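Local coordinates for piwi domain-containing protein (Vanderwaltozyma polyspora, PDB 5THE), which binds RNA, probably a guide strand, as the Piwi-containing C-terminal lobe of a budding yeast Argonaute that probably takes part in RNA target cleavage, at residues A[55-67]-A[475-487]. Numbering follows the deposited sequence.
Sequences HEESKGNWNMKGH and LCYIFGRSTTSVK. With nucleotides of chain B.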
loop_
_atom_site.group_PDB
_atom_site.type_symbol
_atom_site.label_atom_id
_atom_site.label_comp_id
_atom_site.label_asym_id
_atom_site.label_seq_id
_atom_site.Cartn_x
_atom_site.Cartn_y
_atom_site.Cartn_z
ATOM N N HIS A 55 12.377 -19.037 -16.997
ATOM C CA HIS A 55 11.050 -18.509 -17.291
ATOM C C HIS A 55 10.309 -18.188 -15.997
ATOM O O HIS A 55 9.609 -17.176 -15.909
ATOM C CB HIS A 55 10.267 -19.509 -18.144
ATOM C CG HIS A 55 8.883 -19.054 -18.503
ATOM N ND1 HIS A 55 8.640 -18.055 -19.419
ATOM C CD2 HIS A 55 7.669 -19.470 -18.072
ATOM C CE1 HIS A 55 7.336 -17.875 -19.537
ATOM N NE2 HIS A 55 6.725 -18.722 -18.729
ATOM N N GLU A 56 10.513 -19.009 -14.959
ATOM C CA GLU A 56 9.756 -18.871 -13.720
ATOM C C GLU A 56 10.037 -17.550 -13.009
ATOM O O GLU A 56 9.189 -17.064 -12.257
ATOM C CB GLU A 56 10.072 -20.042 -12.789
ATOM C CG GLU A 56 11.504 -20.053 -12.277
ATOM C CD GLU A 56 12.506 -20.581 -13.281
ATOM O OE1 GLU A 56 12.088 -21.023 -14.376
ATOM O OE2 GLU A 56 13.720 -20.553 -12.967
ATOM N N GLU A 57 11.211 -16.952 -13.222
ATOM C CA GLU A 57 11.532 -15.740 -12.476
ATOM C C GLU A 57 10.698 -14.557 -12.915
ATOM O O GLU A 57 10.760 -13.507 -12.269
ATOM C CB GLU A 57 13.015 -15.410 -12.605
ATOM C CG GLU A 57 13.882 -16.601 -12.251
ATOM C CD GLU A 57 15.340 -16.240 -12.079
ATOM O OE1 GLU A 57 16.112 -17.115 -11.644
ATOM O OE2 GLU A 57 15.711 -15.093 -12.386
ATOM N N SER A 58 9.896 -14.720 -13.957
ATOM C CA SER A 58 9.035 -13.658 -14.441
ATOM C C SER A 58 7.648 -13.694 -13.813
ATOM O O SER A 58 6.901 -12.732 -13.966
ATOM C CB SER A 58 8.923 -13.728 -15.978
ATOM O OG SER A 58 8.080 -14.782 -16.402
ATOM N N LYS A 59 7.277 -14.771 -13.121
ATOM C CA LYS A 59 5.989 -14.780 -12.433
ATOM C C LYS A 59 6.010 -13.750 -11.302
ATOM O O LYS A 59 6.888 -13.784 -10.435
ATOM C CB LYS A 59 5.675 -16.165 -11.877
ATOM C CG LYS A 59 4.236 -16.251 -11.349
ATOM C CD LYS A 59 3.913 -17.645 -10.809
ATOM C CE LYS A 59 2.449 -17.733 -10.407
ATOM N NZ LYS A 59 2.122 -19.063 -9.785
ATOM N N GLY A 60 5.059 -12.817 -11.324
ATOM C CA GLY A 60 5.034 -11.794 -10.292
ATOM C C GLY A 60 6.226 -10.868 -10.336
ATOM O O GLY A 60 6.648 -10.354 -9.298
ATOM N N ASN A 61 6.791 -10.634 -11.518
ATOM C CA ASN A 61 8.078 -9.945 -11.608
ATOM C C ASN A 61 8.197 -9.505 -13.069
ATOM O O ASN A 61 8.704 -10.248 -13.903
ATOM C CB ASN A 61 9.230 -10.856 -11.206
ATOM C CG ASN A 61 10.604 -10.169 -11.264
ATOM O OD1 ASN A 61 11.608 -10.813 -11.524
ATOM N ND2 ASN A 61 10.644 -8.902 -11.041
ATOM N N TRP A 62 7.704 -8.311 -13.360
ATOM C CA TRP A 62 7.730 -7.807 -14.730
ATOM C C TRP A 62 8.470 -6.471 -14.727
ATOM O O TRP A 62 9.074 -6.080 -13.730
ATOM C CB TRP A 62 6.305 -7.698 -15.299
ATOM C CG TRP A 62 5.432 -6.740 -14.522
ATOM C CD1 TRP A 62 5.234 -5.408 -14.777
ATOM C CD2 TRP A 62 4.668 -7.041 -13.348
ATOM N NE1 TRP A 62 4.389 -4.868 -13.832
ATOM C CE2 TRP A 62 4.030 -5.847 -12.946
ATOM C CE3 TRP A 62 4.471 -8.202 -12.591
ATOM C CZ2 TRP A 62 3.201 -5.787 -11.834
ATOM C CZ3 TRP A 62 3.645 -8.139 -11.483
ATOM C CH2 TRP A 62 3.023 -6.940 -11.115
ATOM N N ASN A 63 8.437 -5.780 -15.861
ATOM C CA ASN A 63 8.977 -4.432 -15.918
ATOM C C ASN A 63 8.148 -3.637 -16.914
ATOM O O ASN A 63 7.385 -4.193 -17.706
ATOM C CB ASN A 63 10.459 -4.433 -16.289
ATOM C CG ASN A 63 10.690 -4.909 -17.682
ATOM O OD1 ASN A 63 10.637 -4.128 -18.621
ATOM N ND2 ASN A 63 10.922 -6.201 -17.838
ATOM N N MET A 64 8.297 -2.316 -16.853
ATOM C CA MET A 64 7.462 -1.417 -17.639
ATOM C C MET A 64 7.951 -1.229 -19.070
ATOM O O MET A 64 7.216 -0.649 -19.868
ATOM C CB MET A 64 7.363 -0.052 -16.942
ATOM C CG MET A 64 6.351 -0.016 -15.810
ATOM S SD MET A 64 4.741 -0.646 -16.343
ATOM C CE MET A 64 4.149 0.635 -17.463
ATOM N N LYS A 65 9.147 -1.708 -19.417
ATOM C CA LYS A 65 9.693 -1.481 -20.755
ATOM C C LYS A 65 8.697 -1.894 -21.834
ATOM O O LYS A 65 8.186 -3.018 -21.837
ATOM C CB LYS A 65 11.009 -2.249 -20.924
ATOM C CG LYS A 65 11.668 -2.069 -22.286
ATOM C CD LYS A 65 13.142 -2.466 -22.244
ATOM C CE LYS A 65 13.799 -2.326 -23.613
ATOM N NZ LYS A 65 13.097 -3.152 -24.632
ATOM N N GLY A 66 8.404 -0.964 -22.743
ATOM C CA GLY A 66 7.425 -1.217 -23.780
ATOM C C GLY A 66 5.982 -1.124 -23.339
ATOM O O GLY A 66 5.090 -1.329 -24.165
ATOM N N HIS A 67 5.716 -0.817 -22.077
ATOM C CA HIS A 67 4.351 -0.702 -21.592
ATOM C C HIS A 67 4.066 0.730 -21.179
ATOM O O HIS A 67 4.975 1.537 -20.974
ATOM C CB HIS A 67 4.113 -1.631 -20.396
ATOM C CG HIS A 67 4.347 -3.073 -20.699
ATOM N ND1 HIS A 67 3.694 -3.733 -21.716
ATOM C CD2 HIS A 67 5.163 -3.987 -20.115
ATOM C CE1 HIS A 67 4.094 -4.992 -21.747
ATOM N NE2 HIS A 67 4.984 -5.172 -20.786
ATOM N N LEU A 475 -4.602 -9.881 -5.082
ATOM C CA LEU A 475 -4.392 -8.536 -4.579
ATOM C C LEU A 475 -2.921 -8.223 -4.345
ATOM O O LEU A 475 -2.579 -7.054 -4.152
ATOM C CB LEU A 475 -5.192 -8.331 -3.299
ATOM C CG LEU A 475 -6.683 -8.085 -3.507
ATOM C CD1 LEU A 475 -7.398 -8.088 -2.178
ATOM C CD2 LEU A 475 -6.869 -6.770 -4.208
ATOM N N CYS A 476 -2.054 -9.234 -4.366
ATOM C CA CYS A 476 -0.615 -9.020 -4.282
ATOM C C CYS A 476 -0.026 -8.476 -5.575
ATOM O O CYS A 476 1.090 -7.954 -5.554
ATOM C CB CYS A 476 0.072 -10.329 -3.897
ATOM S SG CYS A 476 -0.323 -10.829 -2.190
ATOM N N TYR A 477 -0.762 -8.542 -6.675
ATOM C CA TYR A 477 -0.271 -8.112 -7.972
ATOM C C TYR A 477 -0.669 -6.684 -8.328
ATOM O O TYR A 477 -0.357 -6.237 -9.428
ATOM C CB TYR A 477 -0.771 -9.073 -9.063
ATOM C CG TYR A 477 -0.079 -10.417 -9.062
ATOM C CD1 TYR A 477 -0.286 -11.335 -8.023
ATOM C CD2 TYR A 477 0.786 -10.770 -10.092
ATOM C CE1 TYR A 477 0.341 -12.564 -8.021
ATOM C CE2 TYR A 477 1.420 -12.002 -10.101
ATOM C CZ TYR A 477 1.188 -12.889 -9.063
ATOM O OH TYR A 477 1.821 -14.095 -9.073
ATOM N N ILE A 478 -1.340 -5.948 -7.440
ATOM C CA ILE A 478 -1.689 -4.577 -7.783
ATOM C C ILE A 478 -1.162 -3.602 -6.741
ATOM O O ILE A 478 -1.841 -2.640 -6.372
ATOM C CB ILE A 478 -3.207 -4.404 -7.973
ATOM C CG1 ILE A 478 -3.980 -4.999 -6.809
ATOM C CG2 ILE A 478 -3.656 -5.032 -9.281
ATOM C CD1 ILE A 478 -5.450 -4.913 -7.006
ATOM N N PHE A 479 0.044 -3.838 -6.251
ATOM C CA PHE A 479 0.730 -2.827 -5.456
ATOM C C PHE A 479 1.337 -1.822 -6.431
ATOM O O PHE A 479 2.311 -2.128 -7.127
ATOM C CB PHE A 479 1.774 -3.486 -4.568
ATOM C CG PHE A 479 2.461 -2.544 -3.636
ATOM C CD1 PHE A 479 1.757 -1.908 -2.624
ATOM C CD2 PHE A 479 3.824 -2.318 -3.748
ATOM C CE1 PHE A 479 2.401 -1.066 -1.741
ATOM C CE2 PHE A 479 4.470 -1.468 -2.879
ATOM C CZ PHE A 479 3.763 -0.834 -1.872
ATOM N N GLY A 480 0.747 -0.636 -6.510
ATOM C CA GLY A 480 0.952 0.221 -7.665
ATOM C C GLY A 480 2.327 0.862 -7.784
ATOM O O GLY A 480 2.595 1.481 -8.820
ATOM N N ARG A 481 3.203 0.739 -6.782
ATOM C CA ARG A 481 4.546 1.298 -6.925
ATOM C C ARG A 481 5.626 0.246 -7.175
ATOM O O ARG A 481 6.816 0.575 -7.158
ATOM C CB ARG A 481 4.904 2.161 -5.708
ATOM C CG ARG A 481 5.360 1.421 -4.463
ATOM C CD ARG A 481 5.725 2.396 -3.343
ATOM N NE ARG A 481 6.256 1.691 -2.181
ATOM C CZ ARG A 481 6.460 2.235 -0.984
ATOM N NH1 ARG A 481 6.164 3.511 -0.751
ATOM N NH2 ARG A 481 6.963 1.491 -0.013
ATOM N N SER A 482 5.257 -0.998 -7.463
ATOM C CA SER A 482 6.255 -1.989 -7.820
ATOM C C SER A 482 5.789 -2.744 -9.052
ATOM O O SER A 482 4.599 -2.777 -9.371
ATOM C CB SER A 482 6.532 -2.960 -6.664
ATOM O OG SER A 482 5.480 -3.898 -6.537
ATOM N N THR A 483 6.752 -3.328 -9.765
ATOM C CA THR A 483 6.461 -4.197 -10.907
ATOM C C THR A 483 6.575 -5.656 -10.506
ATOM O O THR A 483 7.034 -6.509 -11.268
ATOM C CB THR A 483 7.388 -3.866 -12.071
ATOM O OG1 THR A 483 8.757 -3.944 -11.641
ATOM C CG2 THR A 483 7.110 -2.442 -12.552
ATOM N N THR A 484 6.185 -5.952 -9.266
ATOM C CA THR A 484 6.281 -7.294 -8.722
ATOM C C THR A 484 4.995 -7.591 -7.983
ATOM O O THR A 484 4.283 -6.673 -7.571
ATOM C CB THR A 484 7.452 -7.425 -7.747
ATOM O OG1 THR A 484 7.231 -6.517 -6.665
ATOM C CG2 THR A 484 8.808 -7.096 -8.438
ATOM N N SER A 485 4.701 -8.879 -7.806
ATOM C CA SER A 485 3.737 -9.267 -6.785
ATOM C C SER A 485 4.414 -9.165 -5.419
ATOM O O SER A 485 5.536 -9.652 -5.231
ATOM C CB SER A 485 3.198 -10.676 -7.035
ATOM O OG SER A 485 4.235 -11.646 -7.035
ATOM N N VAL A 486 3.754 -8.499 -4.474
ATOM C CA VAL A 486 4.344 -8.290 -3.154
ATOM C C VAL A 486 3.894 -9.384 -2.193
ATOM O O VAL A 486 3.091 -10.258 -2.549
ATOM C CB VAL A 486 4.012 -6.886 -2.625
ATOM C CG1 VAL A 486 4.706 -5.843 -3.495
ATOM C CG2 VAL A 486 2.505 -6.658 -2.618
ATOM N N LYS A 487 4.411 -9.344 -0.966
ATOM C CA LYS A 487 4.300 -10.491 -0.077
ATOM C C LYS A 487 2.976 -10.527 0.670
ATOM O O LYS A 487 2.692 -11.518 1.351
ATOM C CB LYS A 487 5.474 -10.493 0.922
ATOM C CG LYS A 487 5.563 -9.264 1.853
ATOM C CD LYS A 487 6.927 -9.269 2.565
ATOM C CE LYS A 487 7.061 -8.172 3.611
ATOM N NZ LYS A 487 6.859 -6.803 3.058
ATOM P P A B 4 8.751 -1.280 -2.161
ATOM O OP1 A B 4 7.465 -0.718 -1.673
ATOM O OP2 A B 4 10.035 -0.928 -1.544
ATOM O "O5'" A B 4 8.621 -2.866 -2.174
ATOM C "C5'" A B 4 7.681 -3.488 -3.030
ATOM C "C4'" A B 4 8.286 -4.632 -3.793
ATOM O "O4'" A B 4 9.334 -4.154 -4.666
ATOM C "C3'" A B 4 8.954 -5.710 -2.963
ATOM O "O3'" A B 4 7.998 -6.599 -2.423
ATOM C "C2'" A B 4 9.901 -6.349 -3.972
ATOM O "O2'" A B 4 9.182 -7.199 -4.860
ATOM C "C1'" A B 4 10.353 -5.116 -4.764
ATOM N N9 A B 4 11.566 -4.514 -4.198
ATOM C C8 A B 4 11.648 -3.739 -3.068
ATOM N N7 A B 4 12.862 -3.329 -2.795
ATOM C C5 A B 4 13.618 -3.870 -3.819
ATOM C C6 A B 4 14.977 -3.779 -4.085
ATOM N N6 A B 4 15.798 -3.092 -3.282
ATOM N N1 A B 4 15.437 -4.414 -5.188
ATOM C C2 A B 4 14.559 -5.089 -5.963
ATOM N N3 A B 4 13.239 -5.241 -5.817
ATOM C C4 A B 4 12.839 -4.603 -4.702
ATOM P P A B 3 10.558 3.799 -2.747
ATOM O OP1 A B 3 9.240 4.211 -2.177
ATOM O OP2 A B 3 11.781 3.776 -1.890
ATOM O "O5'" A B 3 10.426 2.379 -3.465
ATOM C "C5'" A B 3 9.344 2.130 -4.348
ATOM C "C4'" A B 3 9.556 0.867 -5.134
ATOM O "O4'" A B 3 10.664 1.010 -6.059
ATOM C "C3'" A B 3 9.918 -0.361 -4.321
ATOM O "O3'" A B 3 8.783 -0.934 -3.724
ATOM C "C2'" A B 3 10.562 -1.257 -5.367
ATOM O "O2'" A B 3 9.565 -1.867 -6.178
ATOM C "C1'" A B 3 11.327 -0.226 -6.201
ATOM N N9 A B 3 12.675 -0.078 -5.655
ATOM C C8 A B 3 13.057 0.657 -4.554
ATOM N N7 A B 3 14.334 0.537 -4.283
ATOM C C5 A B 3 14.800 -0.324 -5.260
ATOM C C6 A B 3 16.072 -0.832 -5.489
ATOM N N6 A B 3 17.119 -0.497 -4.714
ATOM N N1 A B 3 16.205 -1.670 -6.539
ATOM C C2 A B 3 15.118 -1.969 -7.281
ATOM N N3 A B 3 13.851 -1.560 -7.156
ATOM C C4 A B 3 13.781 -0.730 -6.106
ATOM P P A B 5 8.010 -7.006 -0.875
ATOM O OP1 A B 5 6.788 -7.844 -0.712
ATOM O OP2 A B 5 8.231 -5.806 -0.042
ATOM O "O5'" A B 5 9.246 -7.990 -0.762
ATOM C "C5'" A B 5 9.274 -9.181 -1.530
ATOM C "C4'" A B 5 10.670 -9.736 -1.622
ATOM O "O4'" A B 5 11.525 -8.786 -2.304
ATOM C "C3'" A B 5 11.361 -9.977 -0.289
ATOM O "O3'" A B 5 11.009 -11.232 0.247
ATOM C "C2'" A B 5 12.838 -9.863 -0.645
ATOM O "O2'" A B 5 13.301 -11.060 -1.248
ATOM C "C1'" A B 5 12.810 -8.790 -1.731
ATOM N N9 A B 5 13.074 -7.455 -1.188
ATOM C C8 A B 5 12.199 -6.563 -0.616
ATOM N N7 A B 5 12.788 -5.451 -0.241
ATOM C C5 A B 5 14.119 -5.643 -0.589
ATOM C C6 A B 5 15.246 -4.827 -0.456
ATOM N N6 A B 5 15.182 -3.615 0.097
ATOM N N1 A B 5 16.428 -5.321 -0.912
ATOM C C2 A B 5 16.459 -6.551 -1.464
ATOM N N3 A B 5 15.455 -7.412 -1.648
ATOM C C4 A B 5 14.314 -6.878 -1.175
HETATM O O HOH W 1 7.344 -10.757 -6.673
HETATM O O HOH W 2 10.294 -6.279 -11.546
#
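The indole of Trp-62 lies against the backbone of Thr-483 and Thr-484. The carbonyl O of Thr-483 sits over one ring face, 3.2 Å from Trp-62 CD2. On that face Thr-483 CB makes a CH-pi contact with the five-membered ring, 3.8 Å from its centroid. A chi1 of 61° puts Trp-62 CG between its own N and carbonyl carbon, bringing the ring over Thr-483. The same Thr-483 O accepts a nearly straight bond from Trp-62 N (2.8 Å, 165°). Ser-485 N donates to Gly-60 O at 2.9 Å from above the carbonyl plane. These bonds flank the single bridge of Asn-61 with Thr-484. Tyr-477 brings its ring up to Gly-60, CE2 3.6 Å from CA, and Ser-485 CB covers one of its faces. Gly-60, Tyr-477 and Ser-485 form the tight, buried end. A water there donates to Ser-485 O and to Gly-60 O, which thus has two donors. Packing is sparser toward exposed Asn-63, where Met-64 CG, itself buried, lies 4.1 Å from Thr-483 CG2. Here a second water links Trp-62 O to Thr-483 OG1. Thr-484 CB points away from 55-67 overall. Its OG1 is hydrogen-bonded to O2' of A4 of chain B and, at 3.2 Å, to Ser-482 OG. Arg-481 NE and NH2 donate to A4 OP1. Backbone bonds and an indole face thus hold the far side of an RNA-binding Piwi loop, consistent with second-shell positioning of Thr-484.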